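Long-range contacts in NADH oxidase (Thermus thermophilus, PDB 6RVB), which is thought to reduce coenzyme A disulfides with NADH, using a tightly held FAD and a redox-active centre to pass the electrons on: residues A252-A256 with T271-V276; P259-T265 with A278-E284; D266-R270 with A318-G322. All coordinates share one frame; numbering follows the deposited sequence.

Contact 1. Residues A252-A256 with T271-V276; sequences AMGVA and TNLEGV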
ATOM      1  N   ALA A 252     -31.218 -13.674 -25.814  1.00 51.82           N
ATOM      2  CA  ALA A 252     -31.833 -14.354 -26.937  1.00 48.01           C
ATOM      3  C   ALA A 252     -31.739 -15.813 -26.690  1.00 57.45           C
ATOM      4  O   ALA A 252     -32.684 -16.531 -26.914  1.00 69.23           O
ATOM      5  CB  ALA A 252     -31.129 -14.023 -28.177  1.00 62.00           C
ATOM      6  N   MET A 253     -30.577 -16.258 -26.213  1.00 58.49           N
ATOM      7  CA  MET A 253     -30.344 -17.678 -26.088  1.00 56.77           C
ATOM      8  C   MET A 253     -30.899 -18.222 -24.809  1.00 53.63           C
ATOM      9  O   MET A 253     -30.810 -19.408 -24.573  1.00 57.67           O
ATOM     10  CB  MET A 253     -28.886 -18.008 -26.271  1.00 50.95           C
ATOM     11  CG  MET A 253     -27.988 -17.458 -25.290  1.00 46.06           C
ATOM     12  SD  MET A 253     -26.345 -18.144 -25.518  1.00 60.20           S
ATOM     13  CE  MET A 253     -26.481 -19.767 -24.810  1.00 52.83           C
ATOM     14  N   GLY A 254     -31.510 -17.354 -24.007  1.00 51.87           N
ATOM     15  CA  GLY A 254     -32.135 -17.748 -22.753  1.00 54.76           C
ATOM     16  C   GLY A 254     -31.288 -17.971 -21.522  1.00 52.87           C
ATOM     17  O   GLY A 254     -31.651 -18.786 -20.650  1.00 48.03           O
ATOM     18  N   VAL A 255     -30.160 -17.272 -21.470  1.00 49.58           N
ATOM     19  CA  VAL A 255     -29.352 -17.105 -20.259  1.00 46.81           C
ATOM     20  C   VAL A 255     -30.069 -16.150 -19.241  1.00 40.76           C
ATOM     21  O   VAL A 255     -30.628 -15.155 -19.629  1.00 51.79           O
ATOM     22  CB  VAL A 255     -27.996 -16.504 -20.641  1.00 41.53           C
ATOM     23  CG1 VAL A 255     -27.236 -16.064 -19.428  1.00 38.43           C
ATOM     24  CG2 VAL A 255     -27.207 -17.459 -21.448  1.00 40.47           C
ATOM     25  N   ALA A 256     -30.107 -16.471 -17.968  1.00 36.19           N
ATOM     26  CA  ALA A 256     -30.709 -15.598 -16.990  1.00 41.00           C
ATOM     27  C   ALA A 256     -29.906 -14.406 -16.615  1.00 45.94           C
ATOM     28  O   ALA A 256     -28.704 -14.485 -16.451  1.00 49.51           O
ATOM     29  CB  ALA A 256     -31.005 -16.309 -15.816  1.00 34.88           C
ATOM     30  N   THR A 271     -23.518 -20.053 -16.025  1.00 42.89           N
ATOM     31  CA  THR A 271     -24.846 -19.495 -16.138  1.00 41.39           C
ATOM     32  C   THR A 271     -25.877 -20.546 -15.861  1.00 38.53           C
ATOM     33  O   THR A 271     -25.573 -21.661 -15.463  1.00 45.13           O
ATOM     34  CB  THR A 271     -25.108 -18.908 -17.509  1.00 47.49           C
ATOM     35  OG1 THR A 271     -25.089 -19.923 -18.503  1.00 39.93           O
ATOM     36  CG2 THR A 271     -24.051 -17.965 -17.858  1.00 46.06           C
ATOM     37  N   ASN A 272     -27.121 -20.191 -16.080  1.00 47.40           N
ATOM     38  CA  ASN A 272     -28.187 -21.117 -15.849  1.00 39.80           C
ATOM     39  C   ASN A 272     -28.212 -22.239 -16.889  1.00 41.69           C
ATOM     40  O   ASN A 272     -28.896 -23.181 -16.718  1.00 51.38           O
ATOM     41  CB  ASN A 272     -29.521 -20.395 -15.867  1.00 35.76           C
ATOM     42  CG  ASN A 272     -29.797 -19.760 -17.202  1.00 48.44           C
ATOM     43  OD1 ASN A 272     -30.675 -20.151 -17.934  1.00 47.85           O
ATOM     44  ND2 ASN A 272     -28.989 -18.813 -17.547  1.00 56.96           N
ATOM     45  N   LEU A 273     -27.504 -22.150 -17.988  1.00 41.58           N
ATOM     46  CA  LEU A 273     -27.495 -23.237 -18.951  1.00 38.74           C
ATOM     47  C   LEU A 273     -26.275 -24.090 -18.855  1.00 48.03           C
ATOM     48  O   LEU A 273     -25.145 -23.542 -18.703  1.00 56.56           O
ATOM     49  CB  LEU A 273     -27.501 -22.622 -20.337  1.00 45.61           C
ATOM     50  CG  LEU A 273     -28.680 -21.665 -20.588  1.00 45.10           C
ATOM     51  CD1 LEU A 273     -28.705 -21.210 -21.980  1.00 43.69           C
ATOM     52  CD2 LEU A 273     -29.897 -22.261 -20.307  1.00 27.07           C
ATOM     53  N   GLU A 274     -26.456 -25.421 -18.980  1.00 50.71           N
ATOM     54  CA  GLU A 274     -25.270 -26.367 -18.911  1.00 54.11           C
ATOM     55  C   GLU A 274     -24.374 -26.018 -20.042  1.00 46.13           C
ATOM     56  O   GLU A 274     -24.919 -25.832 -21.093  1.00 44.45           O
ATOM     57  CB  GLU A 274     -25.622 -27.846 -19.099  1.00 55.15           C
ATOM     58  CG  GLU A 274     -25.891 -28.737 -17.856  1.00 75.33           C
ATOM     59  CD  GLU A 274     -24.731 -28.767 -16.790  1.00117.44           C
ATOM     60  OE1 GLU A 274     -25.049 -29.139 -15.616  1.00117.53           O
ATOM     61  OE2 GLU A 274     -23.532 -28.429 -17.104  1.00110.99           O
ATOM     62  N   GLY A 275     -23.058 -25.864 -19.833  1.00 44.04           N
ATOM     63  CA  GLY A 275     -22.137 -25.472 -20.903  1.00 35.20           C
ATOM     64  C   GLY A 275     -21.791 -24.008 -21.112  1.00 48.31           C
ATOM     65  O   GLY A 275     -20.833 -23.652 -21.797  1.00 41.68           O
ATOM     66  N   VAL A 276     -22.596 -23.140 -20.502  1.00 51.18           N
ATOM     67  CA  VAL A 276     -22.531 -21.730 -20.801  1.00 48.20           C
ATOM     68  C   VAL A 276     -22.050 -20.932 -19.625  1.00 49.10           C
ATOM     69  O   VAL A 276     -22.692 -20.939 -18.572  1.00 50.66           O
ATOM     70  CB  VAL A 276     -23.889 -21.231 -21.309  1.00 51.69           C
ATOM     71  CG1 VAL A 276     -23.859 -19.783 -21.573  1.00 47.95           C
ATOM     72  CG2 VAL A 276     -24.133 -21.845 -22.623  1.00 59.29           C
TER
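V255 sends its two methyl groups to different partners in 271-276. CG2 of V255 lies 4.1 Å from L273 CD1 and at an equal distance from V276 CG1, whereas CG1 of V255 turns to T271, where it meets CG2 at 4.0 Å with the two side chains at about a right angle. This division follows from the first torsion: chi1 of 169° puts CG1 trans to the backbone N and leaves CG2 beside that nitrogen. M253 closes the other end of the patch. Its methyl CE comes tip to tip with V276 CG2 at 3.8 Å and also touches L273 CD1, because the thioether chain bends at chi3 (-77°). Trimming V255 to an alanine here would probably open a gap between T271, L273 and V276, whose methyls would lose the partner they share. Helix 248-252 closes at G254 in a Schellman motif, its positive phi of 80° ending the helix just before V255. In the other segment, L273 to V276 form a type II beta turn, closed by V276 N to L273 O at 3.1 Å, leading into strand 276-278, the edge strand of the parallel sheet in the FAD-binding Rossmann-like domain. T271, two residues ahead of the turn, binds its last residue: V276 O accepts both T271 N, at 2.8 Å, and T271 OG1, at 2.6 Å, the hydroxyl coming from above the carbonyl plane. The same OG1 receives a weak bond from L273 N. Further out, the apolar patch rests on the neighbouring strand 108-111, with M253 and V276 on L109 and V255 and V276 on L111; Y86 and V84 also touch M253, and E87 of helix 86-89 touches L273.

Contact 2. Residues P259-T265 with A278-E284; sequences PTGAIAT and AAGDVAE. With FAD (flavin-adenine dinucleotide), chain E.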
ATOM      1  N   PRO A 259     -30.395  -9.647 -10.770  1.00 47.21           N
ATOM      2  CA  PRO A 259     -31.175  -8.455 -10.462  1.00 39.35           C
ATOM      3  C   PRO A 259     -30.508  -7.126 -10.910  1.00 46.41           C
ATOM      4  O   PRO A 259     -31.171  -6.149 -11.084  1.00 41.92           O
ATOM      5  CB  PRO A 259     -31.319  -8.532  -8.974  1.00 32.86           C
ATOM      6  CG  PRO A 259     -30.269  -9.461  -8.482  1.00 50.19           C
ATOM      7  CD  PRO A 259     -29.940 -10.390  -9.576  1.00 54.95           C
ATOM      8  N   THR A 260     -29.204  -7.107 -11.120  1.00 47.87           N
ATOM      9  CA  THR A 260     -28.509  -5.926 -11.532  1.00 37.20           C
ATOM     10  C   THR A 260     -28.598  -5.697 -12.987  1.00 42.62           C
ATOM     11  O   THR A 260     -28.193  -4.653 -13.487  1.00 51.08           O
ATOM     12  CB  THR A 260     -27.005  -6.105 -11.378  1.00 44.31           C
ATOM     13  OG1 THR A 260     -26.478  -6.981 -12.402  1.00 47.87           O
ATOM     14  CG2 THR A 260     -26.690  -6.690 -10.034  1.00 47.25           C
ATOM     15  N   GLY A 261     -28.975  -6.704 -13.736  1.00 46.33           N
ATOM     16  CA  GLY A 261     -29.023  -6.542 -15.163  1.00 37.99           C
ATOM     17  C   GLY A 261     -27.935  -7.227 -15.933  1.00 41.94           C
ATOM     18  O   GLY A 261     -28.047  -7.428 -17.182  1.00 43.98           O
ATOM     19  N   ALA A 262     -26.889  -7.566 -15.199  1.00 38.69           N
ATOM     20  CA  ALA A 262     -25.791  -8.292 -15.744  1.00 38.52           C
ATOM     21  C   ALA A 262     -26.144  -9.793 -15.729  1.00 50.18           C
ATOM     22  O   ALA A 262     -27.119 -10.200 -15.080  1.00 47.43           O
ATOM     23  CB  ALA A 262     -24.637  -8.021 -14.957  1.00 37.40           C
ATOM     24  N   ILE A 263     -25.394 -10.623 -16.463  1.00 47.91           N
ATOM     25  CA  ILE A 263     -25.644 -12.073 -16.477  1.00 39.14           C
ATOM     26  C   ILE A 263     -25.357 -12.617 -15.109  1.00 40.94           C
ATOM     27  O   ILE A 263     -24.395 -12.228 -14.508  1.00 42.01           O
ATOM     28  CB  ILE A 263     -24.741 -12.784 -17.454  1.00 31.92           C
ATOM     29  CG1 ILE A 263     -25.152 -12.543 -18.890  1.00 32.66           C
ATOM     30  CG2 ILE A 263     -24.743 -14.237 -17.187  1.00 29.40           C
ATOM     31  CD1 ILE A 263     -24.164 -12.889 -19.837  1.00 28.67           C
ATOM     32  N   ALA A 264     -26.215 -13.513 -14.618  1.00 47.78           N
ATOM     33  CA  ALA A 264     -26.063 -14.172 -13.313  1.00 45.19           C
ATOM     34  C   ALA A 264     -25.053 -15.297 -13.362  1.00 45.56           C
ATOM     35  O   ALA A 264     -24.940 -15.949 -14.363  1.00 49.20           O
ATOM     36  CB  ALA A 264     -27.312 -14.701 -12.938  1.00 35.59           C
ATOM     37  N   THR A 265     -24.301 -15.517 -12.294  1.00 43.25           N
ATOM     38  CA  THR A 265     -23.268 -16.577 -12.292  1.00 47.67           C
ATOM     39  C   THR A 265     -23.087 -17.208 -10.920  1.00 46.66           C
ATOM     40  O   THR A 265     -23.428 -16.594  -9.930  1.00 49.66           O
ATOM     41  CB  THR A 265     -21.825 -16.097 -12.802  1.00 51.47           C
ATOM     42  OG1 THR A 265     -21.132 -15.327 -11.809  1.00 48.11           O
ATOM     43  CG2 THR A 265     -21.942 -15.319 -14.048  1.00 42.83           C
ATOM     44  N   ALA A 278     -20.277 -17.086 -18.133  1.00 43.66           N
ATOM     45  CA  ALA A 278     -20.077 -15.688 -18.439  1.00 39.14           C
ATOM     46  C   ALA A 278     -18.931 -15.091 -17.670  1.00 40.03           C
ATOM     47  O   ALA A 278     -18.833 -15.396 -16.499  1.00 40.97           O
ATOM     48  CB  ALA A 278     -21.359 -14.901 -18.191  1.00 35.01           C
ATOM     49  N   ALA A 279     -18.136 -14.209 -18.323  1.00 39.61           N
ATOM     50  CA  ALA A 279     -16.971 -13.508 -17.730  1.00 39.04           C
ATOM     51  C   ALA A 279     -16.811 -12.011 -18.091  1.00 43.42           C
ATOM     52  O   ALA A 279     -17.035 -11.612 -19.247  1.00 49.45           O
ATOM     53  CB  ALA A 279     -15.712 -14.271 -18.092  1.00 33.16           C
ATOM     54  N   GLY A 280     -16.429 -11.167 -17.134  1.00 38.02           N
ATOM     55  CA  GLY A 280     -16.110  -9.781 -17.454  1.00 40.43           C
ATOM     56  C   GLY A 280     -17.216  -8.756 -17.240  1.00 48.57           C
ATOM     57  O   GLY A 280     -18.021  -8.861 -16.291  1.00 48.89           O
ATOM     58  N   ASP A 281     -17.306  -7.747 -18.086  1.00 44.88           N
ATOM     59  CA  ASP A 281     -18.192  -6.667 -17.712  1.00 43.69           C
ATOM     60  C   ASP A 281     -19.653  -6.987 -17.935  1.00 45.96           C
ATOM     61  O   ASP A 281     -20.484  -6.200 -17.605  1.00 50.92           O
ATOM     62  CB  ASP A 281     -17.863  -5.357 -18.406  1.00 46.59           C
ATOM     63  CG  ASP A 281     -16.572  -4.733 -17.940  1.00 56.08           C
ATOM     64  OD1 ASP A 281     -15.994  -5.225 -16.921  1.00 58.04           O
ATOM     65  OD2 ASP A 281     -16.155  -3.745 -18.608  1.00 56.28           O
ATOM     66  N   VAL A 282     -19.975  -8.129 -18.508  1.00 47.97           N
ATOM     67  CA  VAL A 282     -21.331  -8.515 -18.759  1.00 38.92           C
ATOM     68  C   VAL A 282     -21.821  -9.350 -17.582  1.00 44.27           C
ATOM     69  O   VAL A 282     -22.970  -9.751 -17.554  1.00 40.89           O
ATOM     70  CB  VAL A 282     -21.332  -9.412 -19.991  1.00 42.05           C
ATOM     71  CG1 VAL A 282     -20.554 -10.625 -19.741  1.00 43.37           C
ATOM     72  CG2 VAL A 282     -22.656  -9.848 -20.349  1.00 37.14           C
ATOM     73  N   ALA A 283     -20.974  -9.620 -16.590  1.00 40.46           N
ATOM     74  CA  ALA A 283     -21.346 -10.574 -15.526  1.00 41.19           C
ATOM     75  C   ALA A 283     -21.398 -10.039 -14.102  1.00 36.89           C
ATOM     76  O   ALA A 283     -20.564  -9.250 -13.710  1.00 48.82           O
ATOM     77  CB  ALA A 283     -20.456 -11.678 -15.577  1.00 39.72           C
ATOM     78  N   GLU A 284     -22.378 -10.464 -13.334  1.00 37.07           N
ATOM     79  CA  GLU A 284     -22.515 -10.053 -11.944  1.00 38.77           C
ATOM     80  C   GLU A 284     -21.434 -10.749 -11.130  1.00 43.96           C
ATOM     81  O   GLU A 284     -20.909 -11.768 -11.516  1.00 42.94           O
ATOM     82  CB  GLU A 284     -23.824 -10.519 -11.338  1.00 37.19           C
ATOM     83  CG  GLU A 284     -25.072 -10.012 -11.939  1.00 45.70           C
ATOM     84  CD  GLU A 284     -26.327 -10.511 -11.209  1.00 61.55           C
ATOM     85  OE1 GLU A 284     -27.288  -9.691 -11.120  1.00 52.75           O
ATOM     86  OE2 GLU A 284     -26.349 -11.716 -10.738  1.00 62.71           O
TER
HETATM   87  PA  FAD E 501     -15.009  -5.372 -22.836  1.00117.22           P
HETATM   88  O1A FAD E 501     -16.230  -4.311 -22.795  1.00 82.62           O
HETATM   89  O2A FAD E 501     -13.562  -4.969 -22.481  1.00 89.28           O
HETATM   90  O5B FAD E 501     -14.937  -6.119 -24.324  1.00 90.85           O
HETATM   91  C5B FAD E 501     -16.107  -6.719 -24.977  1.00 84.64           C
HETATM   92  C4B FAD E 501     -15.866  -6.944 -26.470  1.00 75.68           C
HETATM   93  O4B FAD E 501     -16.713  -8.015 -26.848  1.00 65.78           O
HETATM   94  C3B FAD E 501     -16.141  -5.691 -27.286  1.00 72.84           C
HETATM   95  O3B FAD E 501     -14.955  -5.202 -28.009  1.00 70.75           O
HETATM   96  C2B FAD E 501     -17.143  -6.208 -28.227  1.00 71.75           C
HETATM   97  O2B FAD E 501     -16.619  -5.695 -29.454  1.00 80.19           O
HETATM   98  C1B FAD E 501     -17.127  -7.764 -28.119  1.00 68.02           C
HETATM   99  N9A FAD E 501     -18.522  -8.273 -28.353  1.00 78.15           N
HETATM  100  C8A FAD E 501     -19.683  -7.769 -27.815  1.00 65.47           C
HETATM  101  N7A FAD E 501     -20.798  -8.339 -28.348  1.00 57.27           N
HETATM  102  C5A FAD E 501     -20.358  -9.257 -29.245  1.00 68.23           C
HETATM  103  C6A FAD E 501     -21.050 -10.221 -30.147  1.00 63.20           C
HETATM  104  N6A FAD E 501     -22.414 -10.272 -30.088  1.00 60.40           N
HETATM  105  N1A FAD E 501     -20.263 -10.989 -30.951  1.00 56.31           N
HETATM  106  C2A FAD E 501     -18.879 -10.881 -30.904  1.00 64.23           C
HETATM  107  N3A FAD E 501     -18.135 -10.034 -30.116  1.00 58.45           N
HETATM  108  C4A FAD E 501     -18.852  -9.216 -29.268  1.00 69.21           C
HETATM  109  N1  FAD E 501     -10.767  -1.029 -15.104  1.00 80.98           N
HETATM  110  C2  FAD E 501      -9.953  -1.038 -14.000  1.00 72.25           C
HETATM  111  O2  FAD E 501      -9.934  -2.042 -13.225  1.00 61.76           O
HETATM  112  N3  FAD E 501      -9.152   0.018 -13.760  1.00 76.91           N
HETATM  113  C4  FAD E 501      -9.060   1.123 -14.580  1.00 92.14           C
HETATM  114  O4  FAD E 501      -8.285   2.132 -14.362  1.00 92.95           O
HETATM  115  C4X FAD E 501      -9.893   1.163 -15.824  1.00 84.95           C
HETATM  116  N5  FAD E 501      -9.804   2.254 -16.667  1.00 80.23           N
HETATM  117  C5X FAD E 501     -10.611   2.249 -17.776  1.00 87.35           C
HETATM  118  C6  FAD E 501     -10.574   3.350 -18.668  1.00 76.29           C
HETATM  119  C7  FAD E 501     -11.379   3.367 -19.825  1.00 69.79           C
HETATM  120  C7M FAD E 501     -11.290   4.561 -20.734  1.00 59.29           C
HETATM  121  C8  FAD E 501     -12.293   2.204 -20.140  1.00 69.42           C
HETATM  122  C8M FAD E 501     -13.181   2.164 -21.355  1.00 58.68           C
HETATM  123  C9  FAD E 501     -12.358   1.116 -19.245  1.00 88.35           C
HETATM  124  C9A FAD E 501     -11.562   1.059 -18.065  1.00 93.97           C
HETATM  125  N10 FAD E 501     -11.626  -0.091 -17.188  1.00 84.55           N
HETATM  126  C10 FAD E 501     -10.791  -0.033 -16.041  1.00 79.95           C
HETATM  127  C1' FAD E 501     -12.553  -1.224 -17.396  1.00 76.74           C
HETATM  128  C2' FAD E 501     -12.150  -2.218 -18.440  1.00 77.88           C
HETATM  129  O2' FAD E 501     -12.232  -1.646 -19.737  1.00 82.93           O
HETATM  130  C3' FAD E 501     -13.119  -3.368 -18.460  1.00 71.57           C
HETATM  131  O3' FAD E 501     -13.496  -3.710 -17.132  1.00 53.38           O
HETATM  132  C4' FAD E 501     -12.349  -4.508 -19.152  1.00 75.99           C
HETATM  133  O4' FAD E 501     -11.815  -4.217 -20.492  1.00 70.82           O
HETATM  134  C5' FAD E 501     -13.108  -5.848 -19.069  1.00 71.54           C
HETATM  135  O5' FAD E 501     -14.036  -6.041 -20.129  1.00 69.02           O
HETATM  136  P   FAD E 501     -14.576  -7.460 -20.683  1.00 58.16           P
HETATM  137  O1P FAD E 501     -13.428  -8.301 -21.216  1.00 64.90           O
HETATM  138  O2P FAD E 501     -15.799  -8.127 -20.014  1.00 58.43           O
HETATM  139  O3P FAD E 501     -15.282  -6.781 -21.976  1.00 92.69           O
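The carboxylate of E284 is held through one oxygen by T260. OE1 of E284 takes T260 N nearly along its C-O axis at 3.2 Å and T260 OG1 on its anti lone pair at 3.1 Å. Across this group runs the ring of P259, about perpendicular to the glutamate chain, with CD near OE1, while OE2 lies 3.6 Å from A264 CA. An extended chain (chi2 -178°) carries the E284 carboxylate that far, and its CG passes beside the A262 methyl on the way. T260 is itself fixed by an ST turn, its OG1 accepting A262 N at 2.9 Å, so one hydroxyl both receives from A262 and donates to E284. Beside this clamp I263 forms a single parallel-type beta bridge with A283: I263 N gives to V282 O in the carbonyl plane, and E284 N gives to I263 O at 2.9 Å in an almost straight bond (177°). CD1 of I263 packs on V282 CG2, and I263 CG2 packs on A278 CB at 3.6 Å. A279 to D281 make up the Gly-Asp motif that follows the last strand of the FAD domain in pyridine nucleotide-disulphide oxidoreductases. Its type I turn, G280 to A283, faces the cofactor: D281 OD1 accepts FAD O3' at 2.9 Å, and D281 N points to the phosphate oxygen O2P, a bond modelled so short that its length is doubtful. The other carboxylate oxygen of D281, OD2, forms a salt bridge with R134.

Contact 3. Residues D266-R270 with A318-G322; sequences DERMR and ARFLG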
ATOM      1  N   ASP A 266     -22.534 -18.415 -10.880  1.00 40.54           N
ATOM      2  CA  ASP A 266     -22.072 -19.028  -9.649  1.00 40.02           C
ATOM      3  C   ASP A 266     -20.582 -18.896  -9.429  1.00 40.89           C
ATOM      4  O   ASP A 266     -19.932 -18.192 -10.178  1.00 41.13           O
ATOM      5  CB  ASP A 266     -22.525 -20.467  -9.552  1.00 37.51           C
ATOM      6  CG  ASP A 266     -21.957 -21.349 -10.601  1.00 46.42           C
ATOM      7  OD1 ASP A 266     -21.065 -20.942 -11.306  1.00 41.63           O
ATOM      8  OD2 ASP A 266     -22.412 -22.505 -10.681  1.00 60.89           O
ATOM      9  N   GLU A 267     -20.041 -19.536  -8.396  1.00 36.35           N
ATOM     10  CA  GLU A 267     -18.632 -19.389  -8.092  1.00 34.31           C
ATOM     11  C   GLU A 267     -17.804 -20.047  -9.184  1.00 42.51           C
ATOM     12  O   GLU A 267     -16.603 -20.055  -9.130  1.00 45.16           O
ATOM     13  CB  GLU A 267     -18.259 -19.964  -6.723  1.00 42.53           C
ATOM     14  CG  GLU A 267     -19.023 -19.501  -5.515  1.00 46.18           C
ATOM     15  CD  GLU A 267     -18.509 -20.126  -4.213  1.00 70.27           C
ATOM     16  OE1 GLU A 267     -18.932 -19.662  -3.143  1.00 77.47           O
ATOM     17  OE2 GLU A 267     -17.670 -21.062  -4.223  1.00 66.19           O
ATOM     18  N   ARG A 268     -18.413 -20.640 -10.187  1.00 41.11           N
ATOM     19  CA  ARG A 268     -17.615 -21.320 -11.187  1.00 40.56           C
ATOM     20  C   ARG A 268     -17.838 -20.636 -12.479  1.00 46.28           C
ATOM     21  O   ARG A 268     -17.458 -21.163 -13.530  1.00 45.89           O
ATOM     22  CB  ARG A 268     -18.006 -22.756 -11.345  1.00 43.93           C
ATOM     23  CG  ARG A 268     -16.981 -23.652 -11.055  1.00 43.28           C
ATOM     24  CD  ARG A 268     -17.421 -24.568 -10.017  1.00 55.10           C
ATOM     25  NE  ARG A 268     -18.053 -25.775 -10.552  1.00 72.90           N
ATOM     26  CZ  ARG A 268     -19.351 -26.055 -10.467  1.00 74.15           C
ATOM     27  NH1 ARG A 268     -20.217 -25.180  -9.850  1.00 61.06           N
ATOM     28  NH2 ARG A 268     -19.747 -27.220 -10.986  1.00 44.52           N
ATOM     29  N   MET A 269     -18.458 -19.461 -12.389  1.00 42.42           N
ATOM     30  CA  MET A 269     -18.760 -18.646 -13.536  1.00 41.70           C
ATOM     31  C   MET A 269     -19.813 -19.275 -14.472  1.00 45.86           C
ATOM     32  O   MET A 269     -19.923 -18.905 -15.609  1.00 49.57           O
ATOM     33  CB  MET A 269     -17.444 -18.273 -14.218  1.00 37.79           C
ATOM     34  CG  MET A 269     -16.519 -17.506 -13.259  1.00 34.01           C
ATOM     35  SD  MET A 269     -17.188 -15.924 -12.920  1.00 42.27           S
ATOM     36  CE  MET A 269     -17.766 -16.289 -11.317  1.00 52.36           C
ATOM     37  N   ARG A 270     -20.612 -20.210 -13.975  1.00 45.33           N
ATOM     38  CA  ARG A 270     -21.603 -20.834 -14.794  1.00 45.43           C
ATOM     39  C   ARG A 270     -22.922 -20.134 -14.850  1.00 46.49           C
ATOM     40  O   ARG A 270     -23.407 -19.670 -13.862  1.00 43.80           O
ATOM     41  CB  ARG A 270     -21.869 -22.212 -14.301  1.00 44.28           C
ATOM     42  CG  ARG A 270     -22.497 -23.166 -15.521  1.00 82.33           C
ATOM     43  CD  ARG A 270     -22.199 -24.788 -15.443  1.00 95.64           C
ATOM     44  NE  ARG A 270     -22.786 -25.392 -14.221  1.00105.70           N
ATOM     45  CZ  ARG A 270     -22.281 -25.210 -13.031  1.00 78.82           C
ATOM     46  NH1 ARG A 270     -21.193 -24.502 -12.955  1.00 69.91           N
ATOM     47  NH2 ARG A 270     -22.855 -25.697 -11.968  1.00 56.59           N
ATOM     48  N   ALA A 318     -11.376 -24.451  -9.693  1.00 52.97           N
ATOM     49  CA  ALA A 318     -11.123 -23.062  -9.457  1.00 39.17           C
ATOM     50  C   ALA A 318     -12.462 -22.489  -9.084  1.00 41.13           C
ATOM     51  O   ALA A 318     -13.450 -22.934  -9.625  1.00 45.93           O
ATOM     52  CB  ALA A 318     -10.631 -22.482 -10.692  1.00 38.31           C
ATOM     53  N   ARG A 319     -12.513 -21.566  -8.122  1.00 38.68           N
ATOM     54  CA  ARG A 319     -13.777 -20.916  -7.755  1.00 40.79           C
ATOM     55  C   ARG A 319     -13.517 -19.413  -7.693  1.00 42.12           C
ATOM     56  O   ARG A 319     -12.416 -19.030  -7.424  1.00 52.27           O
ATOM     57  CB  ARG A 319     -14.312 -21.423  -6.457  1.00 35.13           C
ATOM     58  CG  ARG A 319     -14.790 -22.794  -6.482  1.00 41.17           C
ATOM     59  CD  ARG A 319     -15.762 -23.177  -5.334  1.00 44.34           C
ATOM     60  NE  ARG A 319     -16.620 -24.198  -5.864  1.00 55.31           N
ATOM     61  CZ  ARG A 319     -17.934 -24.161  -5.914  1.00 63.38           C
ATOM     62  NH1 ARG A 319     -18.559 -23.156  -5.391  1.00 57.56           N
ATOM     63  NH2 ARG A 319     -18.627 -25.138  -6.496  1.00 66.53           N
ATOM     64  N   PHE A 320     -14.479 -18.577  -8.070  1.00 43.78           N
ATOM     65  CA  PHE A 320     -14.401 -17.135  -7.890  1.00 40.36           C
ATOM     66  C   PHE A 320     -15.257 -16.726  -6.685  1.00 45.13           C
ATOM     67  O   PHE A 320     -16.478 -16.923  -6.686  1.00 43.49           O
ATOM     68  CB  PHE A 320     -14.831 -16.384  -9.132  1.00 33.66           C
ATOM     69  CG  PHE A 320     -14.824 -14.900  -8.952  1.00 42.39           C
ATOM     70  CD1 PHE A 320     -13.631 -14.207  -8.802  1.00 43.60           C
ATOM     71  CD2 PHE A 320     -16.016 -14.164  -8.926  1.00 46.29           C
ATOM     72  CE1 PHE A 320     -13.612 -12.835  -8.627  1.00 39.33           C
ATOM     73  CE2 PHE A 320     -15.994 -12.762  -8.770  1.00 43.47           C
ATOM     74  CZ  PHE A 320     -14.811 -12.116  -8.619  1.00 35.23           C
ATOM     75  N   LEU A 321     -14.611 -16.166  -5.658  1.00 45.74           N
ATOM     76  CA  LEU A 321     -15.248 -15.988  -4.385  1.00 42.46           C
ATOM     77  C   LEU A 321     -15.793 -14.659  -4.034  1.00 44.50           C
ATOM     78  O   LEU A 321     -16.294 -14.504  -2.951  1.00 47.20           O
ATOM     79  CB  LEU A 321     -14.293 -16.404  -3.316  1.00 42.83           C
ATOM     80  CG  LEU A 321     -13.889 -17.876  -3.329  1.00 35.15           C
ATOM     81  CD1 LEU A 321     -13.043 -18.151  -2.141  1.00 34.29           C
ATOM     82  CD2 LEU A 321     -15.049 -18.773  -3.171  1.00 41.58           C
ATOM     83  N   GLY A 322     -15.699 -13.704  -4.922  1.00 40.37           N
ATOM     84  CA  GLY A 322     -16.372 -12.455  -4.704  1.00 37.28           C
ATOM     85  C   GLY A 322     -15.550 -11.204  -4.844  1.00 43.39           C
ATOM     86  O   GLY A 322     -14.341 -11.267  -5.091  1.00 46.85           O
TER
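E267 runs alongside R319 and the backbone of F320, its carboxylate at the edge of the guanidinium. CB lies 3.5 Å from both R319 NH1 and F320 O, CG keeps beside the same two atoms, and CD approaches CD2 of L321. The straight chain ends in a salt bridge, OE2 of E267 to R319 NH1 at 2.6 Å. That oxygen lies in the guanidinium plane, yet the arginine comes from above the carboxylate plane, the two planes standing 70° apart. L321 CD2 lies 3.6 Å from the same OE2. The backbone adds F320 N to E267 O at 2.8 Å. M269 SD lies 5.3 Å from the F320 ring centroid, obliquely, a Met-aromatic contact, and M269 CE packs on F320 CD2. Within 266-270, the type I turn D266 to M269 is closed by M269 N to D266 O; D266 OD1 also accepts R270 N, and OD2 forms salt bridges with R268 and R270. The R268 and R319 guanidiniums lie 12° from parallel, each paired with a carboxylate. Helix 299-313 underlies the contact: V312 touches R268, T308 M269 and S311 A318, and H305 meets the F320 ring edge-to-face, while M269 is backbone-bonded to A278 of strand 276-278.

In the fold
From the N terminus, helix 248-252 leads into the first segment of contact 1, and the chain then passes through those of contacts 2 and 3 before reaching any of the second segments. The second segments follow in the same order, 271-276, 278-284 and 318-322, so every pair of contacts crosses and none nests. Contact 1 closes a loop without regular structure ahead of strand 276-278; contact 2 closes a loop that takes in the start of that strand and ends at the FAD site; contact 3 reaches past helix 299-313. Contacts 1 and 2 also touch: A256 O and A264 N probably share a hydrogen bond between them.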